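Long-range contacts in 5-carboxymethyl-2-hydroxymuconate semialdehyde dehydrogenase (Thermus thermophilus, PDB 2D4E), which probably catalyses the NAD-dependent oxidation of 5-carboxymethyl-2-hydroxymuconate semialdehyde to the corresponding carboxylic acid: residues V237-T248 and N260-E271; P26-E34 and P219-G227. One frame throughout, in Å; residues are numbered along the deposited sequence.

In the fold
The chain opens contact 2 first, at residues 26-34 near the N terminus, and closes it only when 219-227 arrives, after 184 intervening residues. Strand 222-224 then leads into helix 229-238, whose last turn begins contact 1; contact 1 closes a short loop of 11 residues, mostly helix 251-261. The two contacts follow in series, neither nested nor crossing. Both reach the five-stranded parallel sheet of the Rossmann-like part: contact 2 sets the hairpin of strands 29-31 and 34-36 against one outermost strand, 222-224, whereas contact 1 pairs 244-248 with the other, 267-271. Their centres lie about 19 Å apart, and their nearest atoms about 8 Å, without touching.

Contact 1: residues V237-T248 and N260-E271; sequences VAHPLVPLLTLT and NAADHLKRLSPE. With NAD (nicotinamide-adenine-dinucleotide), chain K.
The ammonium of Lys266 is held by backbone carbonyls from the end of helix 229-238 and the turn after it: NZ gives hydrogen bonds to Val237 O (2.6 Å) and His239 O (2.5 Å) and a weak one to Val242 O. It approaches Val237 O from above the carbonyl plane, 68° out of it, and a water bridging to Asn260 O also donates to that oxygen. Beyond CG the lysine chain is extended, which carries NZ across to the turn while CD packs on Leu245 CD1 (3.6 Å). The lysine's positive charge probably suits the negative end of the helix dipole of 229-238. With a methionine in place of Lys266, the carbonyls of Val237 and His239 would probably lose their shared donor, and the turn is likely to be less firmly held. Beside it, Pro240 CB makes a CH-pi contact over one face of the His264 ring.

From Arg267 onward strand 267-271 runs parallel to 244-248, linked by bonds such as Glu271 N to Leu247 O (2.8 Å). On one face Leu268, with CG anti to its backbone N (chi1 177°), sets CD1 against both Leu245 CB and Leu247 CB. On the other, Leu244 CD1 lies over one face of the Arg267 guanidinium, toward its rim; that group forms salt bridges with Asp497 and with Asp483 of the second subunit. Thr248 CG2 meets NAD C4N at 3.3 Å and Glu271 CB meets NAD N7N at 3.2 Å, so the nicotinamide end lies against the C-terminal ends of both strands. Arg182 hydrogen-bonds Thr248 OG1 and forms a salt bridge with Glu271 OE1.

The pair belongs to a beta-alpha-beta unit with helix 251-261 as its connection. Strand 166-169 adjoins 244-248, and helix 488-495 packs on the face bearing Leu244, Thr246 and Ser269.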
loop_
_atom_site.group_PDB
_atom_site.type_symbol
_atom_site.label_atom_id
_atom_site.label_comp_id
_atom_site.label_asym_id
_atom_site.label_seq_id
_atom_site.Cartn_x
_atom_site.Cartn_y
_atom_site.Cartn_z
ATOM N N VAL C 237 -1.406 8.342 -33.574
ATOM C CA VAL C 237 -2.564 7.840 -32.851
ATOM C C VAL C 237 -3.159 6.621 -33.547
ATOM O O VAL C 237 -3.630 5.691 -32.897
ATOM C CB VAL C 237 -3.653 8.927 -32.722
ATOM C CG1 VAL C 237 -4.898 8.351 -32.067
ATOM C CG2 VAL C 237 -3.118 10.093 -31.896
ATOM N N ALA C 238 -3.118 6.622 -34.872
ATOM C CA ALA C 238 -3.675 5.520 -35.650
ATOM C C ALA C 238 -2.782 4.303 -35.804
ATOM O O ALA C 238 -3.276 3.230 -36.146
ATOM C CB ALA C 238 -4.083 6.018 -37.035
ATOM N N HIS C 239 -1.485 4.442 -35.546
ATOM C CA HIS C 239 -0.578 3.314 -35.744
ATOM C C HIS C 239 -0.780 2.133 -34.805
ATOM O O HIS C 239 -0.742 2.276 -33.581
ATOM C CB HIS C 239 0.879 3.768 -35.685
ATOM C CG HIS C 239 1.809 2.861 -36.426
ATOM N ND1 HIS C 239 2.034 1.555 -36.046
ATOM C CD2 HIS C 239 2.521 3.050 -37.564
ATOM C CE1 HIS C 239 2.841 0.979 -36.919
ATOM N NE2 HIS C 239 3.152 1.864 -37.849
ATOM N N PRO C 240 -0.970 0.935 -35.379
ATOM C CA PRO C 240 -1.189 -0.322 -34.657
ATOM C C PRO C 240 -0.046 -0.830 -33.782
ATOM O O PRO C 240 -0.251 -1.726 -32.964
ATOM C CB PRO C 240 -1.548 -1.309 -35.774
ATOM C CG PRO C 240 -0.762 -0.806 -36.934
ATOM C CD PRO C 240 -0.955 0.704 -36.837
ATOM N N LEU C 241 1.150 -0.276 -33.933
ATOM C CA LEU C 241 2.262 -0.743 -33.113
ATOM C C LEU C 241 2.516 0.117 -31.867
ATOM O O LEU C 241 3.438 -0.156 -31.100
ATOM C CB LEU C 241 3.541 -0.837 -33.954
ATOM C CG LEU C 241 3.507 -1.856 -35.099
ATOM C CD1 LEU C 241 4.845 -1.850 -35.820
ATOM C CD2 LEU C 241 3.198 -3.247 -34.560
ATOM N N VAL C 242 1.699 1.147 -31.666
ATOM C CA VAL C 242 1.849 2.025 -30.503
ATOM C C VAL C 242 0.568 1.931 -29.674
ATOM O O VAL C 242 -0.333 2.762 -29.793
ATOM C CB VAL C 242 2.096 3.488 -30.944
ATOM C CG1 VAL C 242 2.337 4.374 -29.723
ATOM C CG2 VAL C 242 3.295 3.542 -31.887
ATOM N N PRO C 243 0.485 0.912 -28.802
ATOM C CA PRO C 243 -0.678 0.668 -27.943
ATOM C C PRO C 243 -1.011 1.729 -26.901
ATOM O O PRO C 243 -2.171 1.869 -26.514
ATOM C CB PRO C 243 -0.361 -0.690 -27.323
ATOM C CG PRO C 243 1.132 -0.642 -27.185
ATOM C CD PRO C 243 1.576 -0.036 -28.498
ATOM N N LEU C 244 -0.007 2.477 -26.451
ATOM C CA LEU C 244 -0.226 3.518 -25.448
ATOM C C LEU C 244 -0.033 4.929 -26.004
ATOM O O LEU C 244 0.869 5.183 -26.811
ATOM C CB LEU C 244 0.708 3.305 -24.251
ATOM C CG LEU C 244 0.240 2.360 -23.139
ATOM C CD1 LEU C 244 -0.049 0.955 -23.689
ATOM C CD2 LEU C 244 1.314 2.315 -22.058
ATOM N N LEU C 245 -0.883 5.846 -25.557
ATOM C CA LEU C 245 -0.823 7.227 -26.011
ATOM C C LEU C 245 -1.001 8.216 -24.873
ATOM O O LEU C 245 -1.949 8.104 -24.109
ATOM C CB LEU C 245 -1.933 7.503 -27.028
ATOM C CG LEU C 245 -1.992 6.779 -28.369
ATOM C CD1 LEU C 245 -3.311 7.122 -29.040
ATOM C CD2 LEU C 245 -0.819 7.187 -29.252
ATOM N N THR C 246 -0.088 9.171 -24.743
ATOM C CA THR C 246 -0.260 10.197 -23.724
ATOM C C THR C 246 -0.584 11.455 -24.519
ATOM O O THR C 246 -0.027 11.684 -25.591
ATOM C CB THR C 246 1.022 10.461 -22.888
ATOM O OG1 THR C 246 2.032 11.033 -23.724
ATOM C CG2 THR C 246 1.544 9.172 -22.267
ATOM N N LEU C 247 -1.504 12.257 -24.013
ATOM C CA LEU C 247 -1.859 13.483 -24.694
ATOM C C LEU C 247 -1.969 14.618 -23.706
ATOM O O LEU C 247 -2.634 14.511 -22.675
ATOM C CB LEU C 247 -3.185 13.338 -25.444
ATOM C CG LEU C 247 -3.742 14.656 -26.000
ATOM C CD1 LEU C 247 -2.784 15.246 -27.035
ATOM C CD2 LEU C 247 -5.104 14.408 -26.623
ATOM N N THR C 248 -1.289 15.707 -24.025
ATOM C CA THR C 248 -1.327 16.897 -23.206
ATOM C C THR C 248 -1.717 17.993 -24.190
ATOM O O THR C 248 -0.921 18.394 -25.042
ATOM C CB THR C 248 0.044 17.175 -22.576
ATOM O OG1 THR C 248 0.430 16.054 -21.770
ATOM C CG2 THR C 248 -0.017 18.402 -21.693
ATOM N N ASN C 260 -10.109 8.415 -32.761
ATOM C CA ASN C 260 -9.155 7.790 -33.666
ATOM C C ASN C 260 -8.491 6.578 -33.002
ATOM O O ASN C 260 -8.209 5.570 -33.652
ATOM C CB ASN C 260 -8.100 8.834 -34.067
ATOM C CG ASN C 260 -7.062 8.296 -35.045
ATOM O OD1 ASN C 260 -6.087 8.987 -35.377
ATOM N ND2 ASN C 260 -7.262 7.069 -35.511
ATOM N N ALA C 261 -8.258 6.676 -31.701
ATOM C CA ALA C 261 -7.615 5.606 -30.947
ATOM C C ALA C 261 -8.489 4.360 -30.783
ATOM O O ALA C 261 -7.983 3.262 -30.529
ATOM C CB ALA C 261 -7.198 6.129 -29.577
ATOM N N ALA C 262 -9.796 4.529 -30.933
ATOM C CA ALA C 262 -10.732 3.420 -30.770
ATOM C C ALA C 262 -10.505 2.244 -31.717
ATOM O O ALA C 262 -10.791 1.102 -31.365
ATOM C CB ALA C 262 -12.167 3.928 -30.914
ATOM N N ASP C 263 -9.992 2.515 -32.913
ATOM C CA ASP C 263 -9.766 1.451 -33.886
ATOM C C ASP C 263 -8.806 0.365 -33.400
ATOM O O ASP C 263 -8.875 -0.781 -33.848
ATOM C CB ASP C 263 -9.256 2.041 -35.206
ATOM C CG ASP C 263 -10.259 2.994 -35.845
ATOM O OD1 ASP C 263 -11.431 2.603 -36.026
ATOM O OD2 ASP C 263 -9.875 4.135 -36.173
ATOM N N HIS C 264 -7.916 0.720 -32.480
ATOM C CA HIS C 264 -6.957 -0.240 -31.954
ATOM C C HIS C 264 -7.066 -0.355 -30.434
ATOM O O HIS C 264 -6.186 -0.872 -29.759
ATOM C CB HIS C 264 -5.553 0.227 -32.341
ATOM C CG HIS C 264 -5.365 0.077 -33.829
ATOM N ND1 HIS C 264 -5.332 1.126 -34.686
ATOM C CD2 HIS C 264 -5.199 -1.102 -34.563
ATOM C CE1 HIS C 264 -5.148 0.592 -35.908
ATOM N NE2 HIS C 264 -5.065 -0.740 -35.865
ATOM N N LEU C 265 -8.177 0.141 -29.895
ATOM C CA LEU C 265 -8.422 0.110 -28.456
ATOM C C LEU C 265 -7.176 0.537 -27.687
ATOM O O LEU C 265 -6.736 -0.149 -26.764
ATOM C CB LEU C 265 -8.843 -1.299 -28.033
ATOM C CG LEU C 265 -10.198 -1.754 -28.583
ATOM C CD1 LEU C 265 -10.391 -3.239 -28.336
ATOM C CD2 LEU C 265 -11.311 -0.946 -27.929
ATOM N N LYS C 266 -6.602 1.670 -28.073
ATOM C CA LYS C 266 -5.406 2.154 -27.407
ATOM C C LYS C 266 -5.699 2.702 -26.017
ATOM O O LYS C 266 -6.788 3.203 -25.754
ATOM C CB LYS C 266 -4.732 3.232 -28.257
ATOM C CG LYS C 266 -4.254 2.724 -29.600
ATOM C CD LYS C 266 -3.324 3.709 -30.265
ATOM C CE LYS C 266 -2.719 3.126 -31.533
ATOM N NZ LYS C 266 -1.712 4.069 -32.086
ATOM N N ARG C 267 -4.718 2.584 -25.128
ATOM C CA ARG C 267 -4.837 3.095 -23.769
ATOM C C ARG C 267 -4.394 4.557 -23.829
ATOM O O ARG C 267 -3.315 4.863 -24.340
ATOM C CB ARG C 267 -3.923 2.304 -22.833
ATOM C CG ARG C 267 -4.076 2.634 -21.359
ATOM C CD ARG C 267 -3.144 1.761 -20.514
ATOM N NE ARG C 267 -3.208 0.365 -20.938
ATOM C CZ ARG C 267 -2.443 -0.609 -20.457
ATOM N NH1 ARG C 267 -1.544 -0.357 -19.510
ATOM N NH2 ARG C 267 -2.581 -1.844 -20.922
ATOM N N LEU C 268 -5.220 5.453 -23.299
ATOM C CA LEU C 268 -4.922 6.885 -23.326
ATOM C C LEU C 268 -4.798 7.515 -21.937
ATOM O O LEU C 268 -5.543 7.174 -21.016
ATOM C CB LEU C 268 -6.016 7.604 -24.135
ATOM C CG LEU C 268 -6.016 9.131 -24.294
ATOM C CD1 LEU C 268 -4.705 9.616 -24.909
ATOM C CD2 LEU C 268 -7.186 9.535 -25.184
ATOM N N SER C 269 -3.844 8.436 -21.803
ATOM C CA SER C 269 -3.601 9.155 -20.554
ATOM C C SER C 269 -3.634 10.645 -20.880
ATOM O O SER C 269 -2.589 11.293 -20.995
ATOM C CB SER C 269 -2.233 8.778 -19.984
ATOM O OG SER C 269 -1.956 9.523 -18.814
ATOM N N PRO C 270 -4.840 11.214 -21.018
ATOM C CA PRO C 270 -4.987 12.631 -21.348
ATOM C C PRO C 270 -4.993 13.651 -20.218
ATOM O O PRO C 270 -5.686 13.493 -19.217
ATOM C CB PRO C 270 -6.297 12.655 -22.128
ATOM C CG PRO C 270 -7.129 11.677 -21.350
ATOM C CD PRO C 270 -6.150 10.531 -21.053
ATOM N N GLU C 271 -4.205 14.700 -20.412
ATOM C CA GLU C 271 -4.115 15.832 -19.493
ATOM C C GLU C 271 -4.598 16.943 -20.422
ATOM O O GLU C 271 -3.859 17.416 -21.289
ATOM C CB GLU C 271 -2.669 16.050 -19.051
ATOM C CG GLU C 271 -2.129 14.914 -18.183
ATOM C CD GLU C 271 -0.663 15.081 -17.841
ATOM O OE1 GLU C 271 0.052 15.725 -18.634
ATOM O OE2 GLU C 271 -0.219 14.553 -16.794
HETATM P PA NAD K . -3.321 21.008 -29.088
HETATM O O1A NAD K . -3.826 21.391 -30.402
HETATM O O2A NAD K . -4.168 19.992 -28.441
HETATM O O5B NAD K . -1.817 20.397 -29.117
HETATM C C5B NAD K . -1.358 19.233 -28.354
HETATM C C4B NAD K . -0.752 18.246 -29.327
HETATM O O4B NAD K . -1.882 17.731 -30.065
HETATM C C3B NAD K . 0.169 18.876 -30.410
HETATM O O3B NAD K . 1.456 18.223 -30.425
HETATM C C2B NAD K . -0.649 18.685 -31.698
HETATM O O2B NAD K . 0.172 18.522 -32.876
HETATM C C1B NAD K . -1.478 17.463 -31.357
HETATM N N9A NAD K . -2.667 17.352 -32.181
HETATM C C8A NAD K . -3.539 18.338 -32.608
HETATM N N7A NAD K . -4.552 17.873 -33.375
HETATM C C5A NAD K . -4.294 16.503 -33.427
HETATM C C6A NAD K . -4.989 15.418 -34.082
HETATM N N6A NAD K . -6.093 15.594 -34.812
HETATM N N1A NAD K . -4.448 14.151 -33.921
HETATM C C2A NAD K . -3.295 13.975 -33.160
HETATM N N3A NAD K . -2.593 14.905 -32.529
HETATM C C4A NAD K . -3.137 16.158 -32.693
HETATM O O3 NAD K . -3.210 22.280 -28.260
HETATM P PN NAD K . -2.098 23.151 -27.540
HETATM O O1N NAD K . -2.274 24.524 -28.057
HETATM O O2N NAD K . -0.779 22.534 -27.760
HETATM O O5D NAD K . -2.764 23.000 -26.149
HETATM C C5D NAD K . -2.636 23.846 -25.032
HETATM C C4D NAD K . -3.598 23.091 -24.168
HETATM O O4D NAD K . -2.951 22.026 -23.436
HETATM C C3D NAD K . -4.445 23.910 -23.205
HETATM O O3D NAD K . -5.850 23.601 -23.296
HETATM C C2D NAD K . -3.806 23.544 -21.867
HETATM O O2D NAD K . -4.744 23.724 -20.786
HETATM C C1D NAD K . -3.388 22.111 -22.113
HETATM N N1N NAD K . -2.341 21.642 -21.190
HETATM C C2N NAD K . -2.824 20.764 -20.232
HETATM C C3N NAD K . -1.899 20.288 -19.315
HETATM C C7N NAD K . -2.301 19.336 -18.198
HETATM O O7N NAD K . -1.440 18.951 -17.428
HETATM N N7N NAD K . -3.582 18.946 -18.072
HETATM C C4N NAD K . -0.488 20.699 -19.361
HETATM C C5N NAD K . -0.141 21.605 -20.404
HETATM C C6N NAD K . -0.997 22.115 -21.342
HETATM O O HOH W 1 -5.705 3.951 -33.343
HETATM O O HOH W 2 -3.607 -1.171 -25.596
#

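Contact 2: residues P26-E34 and P219-G227; sequences PALHFIAGE and PGVFNLVQG
A short antiparallel pairing centred on Phe30 and Leu224 lays the N-terminal strand 29-31 against 222-224, an outermost strand of the parallel Rossmann-like sheet. The two residues form a hydrogen-bonded pair: Leu224 N reaches Phe30 O at 2.7 Å, in the carbonyl plane on a lone pair, and Phe30 N returns a bond to Leu224 O at 2.9 Å. The directions of strands 29-31 and 222-224 make 145°, well short of strictly antiparallel, and this is the single bridge; the chains stay close, but side chains make the bonds on either side of it.

At one end the His29 side chain takes up the pairing: ND1 accepts a hydrogen bond from Gln226 N (2.9 Å), the donor lying nearly in the ring plane, while NE2 bonds Ser38. At the other, Asn223 OD1 accepts from Ala32 N at 3.1 Å with the donor almost straight beyond the C=O, and its ND2 bonds Gly220 O. The amide thus ties the type I' turn Ile31-Glu34 to the loop before strand 222-224. A water accepts from both Gly33 N and Gly220 N, each at 2.7 Å. Phe30, with CG anti to the backbone N (chi1 -170°), presents the edge of its ring to Phe222 O, CD2 at 3.3 Å.

Helix 203-214 packs against Phe30, Phe222 and Leu224, helix 63-80 against His29, Asn223 and Val225; strand 34-36 lies beside 29-31, 193-196 beside 222-224, and 53-59 borders Ala27 and His29.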
loop_
_atom_site.group_PDB
_atom_site.type_symbol
_atom_site.label_atom_id
_atom_site.label_comp_id
_atom_site.label_asym_id
_atom_site.label_seq_id
_atom_site.Cartn_x
_atom_site.Cartn_y
_atom_site.Cartn_z
ATOM N N PRO C 26 18.181 22.613 -39.668
ATOM C CA PRO C 26 16.770 22.211 -39.650
ATOM C C PRO C 26 16.577 21.198 -38.523
ATOM O O PRO C 26 17.460 20.379 -38.267
ATOM C CB PRO C 26 16.572 21.574 -41.025
ATOM C CG PRO C 26 17.587 22.288 -41.883
ATOM C CD PRO C 26 18.794 22.340 -40.980
ATOM N N ALA C 27 15.440 21.259 -37.838
ATOM C CA ALA C 27 15.164 20.319 -36.752
ATOM C C ALA C 27 14.664 19.021 -37.387
ATOM O O ALA C 27 13.574 18.982 -37.953
ATOM C CB ALA C 27 14.109 20.898 -35.813
ATOM N N LEU C 28 15.459 17.961 -37.293
ATOM C CA LEU C 28 15.091 16.686 -37.907
ATOM C C LEU C 28 14.441 15.669 -36.977
ATOM O O LEU C 28 14.442 15.822 -35.754
ATOM C CB LEU C 28 16.326 16.046 -38.545
ATOM C CG LEU C 28 17.083 16.882 -39.585
ATOM C CD1 LEU C 28 18.350 16.157 -40.009
ATOM C CD2 LEU C 28 16.184 17.138 -40.777
ATOM N N HIS C 29 13.880 14.626 -37.576
ATOM C CA HIS C 29 13.263 13.550 -36.818
ATOM C C HIS C 29 14.410 12.697 -36.303
ATOM O O HIS C 29 15.538 12.805 -36.779
ATOM C CB HIS C 29 12.406 12.643 -37.714
ATOM C CG HIS C 29 11.459 13.373 -38.611
ATOM N ND1 HIS C 29 10.437 14.166 -38.135
ATOM C CD2 HIS C 29 11.359 13.401 -39.963
ATOM C CE1 HIS C 29 9.747 14.650 -39.154
ATOM N NE2 HIS C 29 10.286 14.200 -40.274
ATOM N N PHE C 30 14.121 11.863 -35.314
ATOM C CA PHE C 30 15.114 10.937 -34.802
ATOM C C PHE C 30 14.401 9.593 -34.873
ATOM O O PHE C 30 13.482 9.321 -34.098
ATOM C CB PHE C 30 15.511 11.236 -33.359
ATOM C CG PHE C 30 16.700 10.444 -32.907
ATOM C CD1 PHE C 30 17.984 10.811 -33.308
ATOM C CD2 PHE C 30 16.539 9.288 -32.145
ATOM C CE1 PHE C 30 19.090 10.037 -32.960
ATOM C CE2 PHE C 30 17.641 8.504 -31.790
ATOM C CZ PHE C 30 18.919 8.881 -32.201
ATOM N N ILE C 31 14.820 8.767 -35.821
ATOM C CA ILE C 31 14.198 7.471 -36.032
ATOM C C ILE C 31 15.225 6.352 -36.087
ATOM O O ILE C 31 16.274 6.486 -36.721
ATOM C CB ILE C 31 13.380 7.497 -37.340
ATOM C CG1 ILE C 31 12.321 8.601 -37.246
ATOM C CG2 ILE C 31 12.747 6.139 -37.597
ATOM C CD1 ILE C 31 11.575 8.863 -38.527
ATOM N N ALA C 32 14.924 5.251 -35.409
ATOM C CA ALA C 32 15.814 4.102 -35.381
ATOM C C ALA C 32 17.272 4.504 -35.126
ATOM O O ALA C 32 18.184 4.036 -35.809
ATOM C CB ALA C 32 15.701 3.329 -36.695
ATOM N N GLY C 33 17.483 5.392 -34.158
ATOM C CA GLY C 33 18.833 5.807 -33.808
ATOM C C GLY C 33 19.573 6.826 -34.664
ATOM O O GLY C 33 20.780 6.986 -34.502
ATOM N N GLU C 34 18.873 7.524 -35.553
ATOM C CA GLU C 34 19.518 8.516 -36.414
ATOM C C GLU C 34 18.625 9.717 -36.698
ATOM O O GLU C 34 17.397 9.594 -36.723
ATOM C CB GLU C 34 19.895 7.896 -37.767
ATOM C CG GLU C 34 20.950 6.806 -37.727
ATOM C CD GLU C 34 21.303 6.302 -39.121
ATOM O OE1 GLU C 34 22.142 5.379 -39.228
ATOM O OE2 GLU C 34 20.738 6.833 -40.110
ATOM N N PRO C 219 19.302 2.071 -29.970
ATOM C CA PRO C 219 18.554 2.519 -31.149
ATOM C C PRO C 219 17.106 2.058 -31.096
ATOM O O PRO C 219 16.835 0.902 -30.790
ATOM C CB PRO C 219 19.298 1.861 -32.313
ATOM C CG PRO C 219 20.675 1.619 -31.768
ATOM C CD PRO C 219 20.403 1.175 -30.359
ATOM N N GLY C 220 16.182 2.960 -31.399
ATOM C CA GLY C 220 14.777 2.604 -31.401
ATOM C C GLY C 220 14.041 2.839 -30.094
ATOM O O GLY C 220 12.815 2.941 -30.088
ATOM N N VAL C 221 14.771 2.924 -28.988
ATOM C CA VAL C 221 14.134 3.140 -27.698
ATOM C C VAL C 221 13.405 4.481 -27.665
ATOM O O VAL C 221 12.286 4.566 -27.167
ATOM C CB VAL C 221 15.161 3.055 -26.556
ATOM C CG1 VAL C 221 14.513 3.438 -25.230
ATOM C CG2 VAL C 221 15.710 1.629 -26.480
ATOM N N PHE C 222 14.040 5.524 -28.194
ATOM C CA PHE C 222 13.408 6.842 -28.249
ATOM C C PHE C 222 13.408 7.387 -29.676
ATOM O O PHE C 222 14.458 7.512 -30.311
ATOM C CB PHE C 222 14.108 7.837 -27.320
ATOM C CG PHE C 222 13.568 9.240 -27.429
ATOM C CD1 PHE C 222 14.137 10.153 -28.314
ATOM C CD2 PHE C 222 12.457 9.634 -26.682
ATOM C CE1 PHE C 222 13.610 11.439 -28.456
ATOM C CE2 PHE C 222 11.920 10.917 -26.816
ATOM C CZ PHE C 222 12.499 11.822 -27.706
ATOM N N ASN C 223 12.220 7.713 -30.174
ATOM C CA ASN C 223 12.065 8.236 -31.527
ATOM C C ASN C 223 11.308 9.548 -31.517
ATOM O O ASN C 223 10.448 9.779 -30.666
ATOM C CB ASN C 223 11.310 7.235 -32.387
ATOM C CG ASN C 223 11.945 5.873 -32.359
ATOM O OD1 ASN C 223 12.786 5.550 -33.200
ATOM N ND2 ASN C 223 11.572 5.069 -31.370
ATOM N N LEU C 224 11.626 10.395 -32.487
ATOM C CA LEU C 224 10.999 11.699 -32.605
ATOM C C LEU C 224 10.523 11.971 -34.020
ATOM O O LEU C 224 11.249 11.737 -34.989
ATOM C CB LEU C 224 11.993 12.782 -32.195
ATOM C CG LEU C 224 11.689 14.197 -32.689
ATOM C CD1 LEU C 224 10.414 14.707 -32.029
ATOM C CD2 LEU C 224 12.865 15.107 -32.377
ATOM N N VAL C 225 9.292 12.455 -34.136
ATOM C CA VAL C 225 8.733 12.801 -35.435
ATOM C C VAL C 225 8.111 14.190 -35.330
ATOM O O VAL C 225 7.144 14.390 -34.598
ATOM C CB VAL C 225 7.648 11.800 -35.888
ATOM C CG1 VAL C 225 7.131 12.198 -37.262
ATOM C CG2 VAL C 225 8.217 10.388 -35.937
ATOM N N GLN C 226 8.689 15.148 -36.047
ATOM C CA GLN C 226 8.192 16.517 -36.046
ATOM C C GLN C 226 7.054 16.607 -37.051
ATOM O O GLN C 226 7.030 15.871 -38.039
ATOM C CB GLN C 226 9.305 17.487 -36.448
ATOM C CG GLN C 226 10.492 17.501 -35.515
ATOM C CD GLN C 226 10.255 18.341 -34.275
ATOM O OE1 GLN C 226 9.127 18.737 -33.985
ATOM N NE2 GLN C 226 11.322 18.611 -33.533
ATOM N N GLY C 227 6.104 17.503 -36.809
ATOM C CA GLY C 227 5.005 17.634 -37.748
ATOM C C GLY C 227 3.705 18.134 -37.160
ATOM O O GLY C 227 3.565 18.271 -35.942
HETATM O O HOH W 3 15.562 5.492 -32.221
#